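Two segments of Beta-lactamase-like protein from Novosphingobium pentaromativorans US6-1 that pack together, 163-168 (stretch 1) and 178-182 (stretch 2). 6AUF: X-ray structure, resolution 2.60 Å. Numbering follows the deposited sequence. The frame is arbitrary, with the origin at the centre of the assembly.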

# COMPACT_ATOMS: atom_id res chain seq x y z
N VAL A 163 -0.84 -0.07 17.89
CA VAL A 163 -1.97 0.46 17.14
C VAL A 163 -1.86 1.97 17.09
O VAL A 163 -1.61 2.63 18.11
N LEU A 164 -1.99 2.52 15.89
CA LEU A 164 -1.54 3.86 15.56
C LEU A 164 -2.71 4.80 15.32
O LEU A 164 -3.81 4.38 14.94
N VAL A 165 -2.45 6.09 15.51
CA VAL A 165 -3.40 7.13 15.13
C VAL A 165 -2.83 7.96 13.99
O VAL A 165 -1.61 8.05 13.78
N ASP A 166 -3.74 8.60 13.26
CA ASP A 166 -3.40 9.49 12.17
C ASP A 166 -2.28 10.44 12.55
O ASP A 166 -2.38 11.17 13.54
N GLY A 167 -1.19 10.41 11.77
CA GLY A 167 -0.04 11.27 12.01
C GLY A 167 1.05 10.64 12.83
O GLY A 167 2.09 11.28 13.04
N ASP A 168 0.86 9.41 13.29
CA ASP A 168 1.87 8.72 14.09
C ASP A 168 3.08 8.35 13.23
O ASP A 168 3.04 8.36 11.99
N THR A 178 6.01 7.85 8.60
CA THR A 178 4.90 8.54 9.23
C THR A 178 3.61 8.26 8.45
O THR A 178 3.57 8.37 7.22
N VAL A 179 2.56 7.85 9.18
CA VAL A 179 1.32 7.30 8.62
C VAL A 179 0.21 8.35 8.63
O VAL A 179 0.12 9.22 9.50
N ARG A 180 -0.67 8.24 7.64
CA ARG A 180 -1.89 9.02 7.58
C ARG A 180 -3.05 8.05 7.37
O ARG A 180 -2.98 7.19 6.48
N GLU A 181 -4.12 8.21 8.16
CA GLU A 181 -5.37 7.54 7.84
C GLU A 181 -5.98 8.17 6.59
O GLU A 181 -6.25 9.38 6.56
N THR A 182 -6.19 7.35 5.56
CA THR A 182 -6.60 7.82 4.23
C THR A 182 -7.75 6.94 3.72
O THR A 182 -7.58 6.18 2.76

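Packing of the strand at 178-181 against the turn that follows the strand ending at 164, two segments of one chain that together bury 364 Å². The type II turn from Val-165 to Asp-168 is closed by the backbone bond from Asp-168 N to Val-165 O (2.9 Å), and the Asp-168 side chain (chi1 -89°, m) reinforces it, its OD2 accepting from Val-165 N (2.8 Å, nearly linear). That carboxylate therefore serves its own stretch, its end leading away from the strand. Thr-178 opens the walk with a backbone contact: Thr-178 CA lies 3.3 Å from Asp-168 O, a CA-H...O approach beside the stronger bond made by the next residue. Its CA-to-CB bond points sideways, with chi1 between wells at 138°. Val-179 is clamped to the turn at both ends of its backbone, Val-179 N donating to Asp-168 O (2.9 Å, 167°) and Val-179 O accepting from Gly-167 N (2.9 Å). Its buried side chain, a p rotamer with CB directed sideways, brings Val-179 CG1 close to the turn, 3.9 Å from Val-165 O, 4.2 Å from Asp-168 CB and 4.2 Å from Leu-164 CD1. Leu-164 (m, t), whose CB points toward the strand, supplies the apolar partner in this pair, whereas the CB of Val-165 points away. Gly-167, with phi/psi of 94/-2, has backbone angles at which a CB would jam against the carbonyl oxygen of Asp-166, so the turn itself calls for glycine here. The CB of Arg-180 points away from the turn overall, but three successive m torsions (-70°, -51°, -57°) curl the chain back, carrying Arg-180 CD to 4.2 Å from Gly-167 N and the guanidinium to Asp-166. There Arg-180 NE donates to Asp-166 OD1 at 2.6 Å, the short core of a salt bridge met at the guanidinium edge; a weak bond from Arg-180 NH2 to Asp-166 OD2 (3.0 Å, 128°) adds a second point of attachment. Asp-166 is well placed for this: Asp-166 CA is 4.9 Å from Arg-180 CA, and although its CB points sideways, the t rotamer brings the carboxylate nearer the strand. Glu-181 uses the same oxygen, Glu-181 N donating to Asp-166 OD1 (2.9 Å), so one carboxylate oxygen ties a side chain and the following main-chain amide together. The Glu-181 side chain (m, t) sets Glu-181 CB 4.1 Å from Asp-166 OD1, while its own carboxylate oxygens are hydrogen-bonded elsewhere in the structure. Thr-182, a p rotamer, lies beyond the contact.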

# COMPACT_ATOMS: atom_id res chain seq x y z
CB VAL A 163 -3.30 -0.03 17.74
CG1 VAL A 163 -3.05 -0.66 19.09
CG2 VAL A 163 -4.31 1.09 17.77
CB LEU A 164 -0.65 3.85 14.31
CG LEU A 164 0.60 2.98 14.24
CD1 LEU A 164 1.14 3.00 12.82
CD2 LEU A 164 1.68 3.44 15.22
CB VAL A 165 -3.78 8.05 16.31
CG1 VAL A 165 -4.25 7.23 17.49
CG2 VAL A 165 -2.59 8.92 16.69
CB ASP A 166 -4.63 10.28 11.74
CG ASP A 166 -4.35 11.20 10.59
OD1 ASP A 166 -3.75 10.73 9.58
OD2 ASP A 166 -4.73 12.40 10.67
CB ASP A 168 1.27 7.46 14.71
CG ASP A 168 0.63 7.70 16.06
OD1 ASP A 168 0.73 8.83 16.60
OD2 ASP A 168 0.04 6.73 16.59
CB THR A 178 5.25 10.03 9.37
OG1 THR A 178 4.12 10.84 9.03
CG2 THR A 178 6.45 10.37 8.49
CB VAL A 179 0.87 6.06 9.42
CG1 VAL A 179 0.21 6.51 10.73
CG2 VAL A 179 -0.11 5.23 8.60
CB ARG A 180 -1.88 10.05 6.44
CG ARG A 180 -0.93 11.25 6.58
CD ARG A 180 -1.04 11.99 7.87
NE ARG A 180 -2.39 12.49 8.14
CZ ARG A 180 -2.79 13.75 7.99
NH1 ARG A 180 -1.94 14.67 7.54
NH2 ARG A 180 -4.04 14.10 8.28
CB GLU A 181 -6.35 7.60 9.01
CG GLU A 181 -6.18 6.41 9.96
CD GLU A 181 -7.26 6.33 11.02
OE1 GLU A 181 -7.40 5.28 11.69
OE2 GLU A 181 -7.99 7.33 11.16
CB THR A 182 -5.42 7.80 3.25
OG1 THR A 182 -4.86 6.47 3.16
CG2 THR A 182 -4.32 8.71 3.73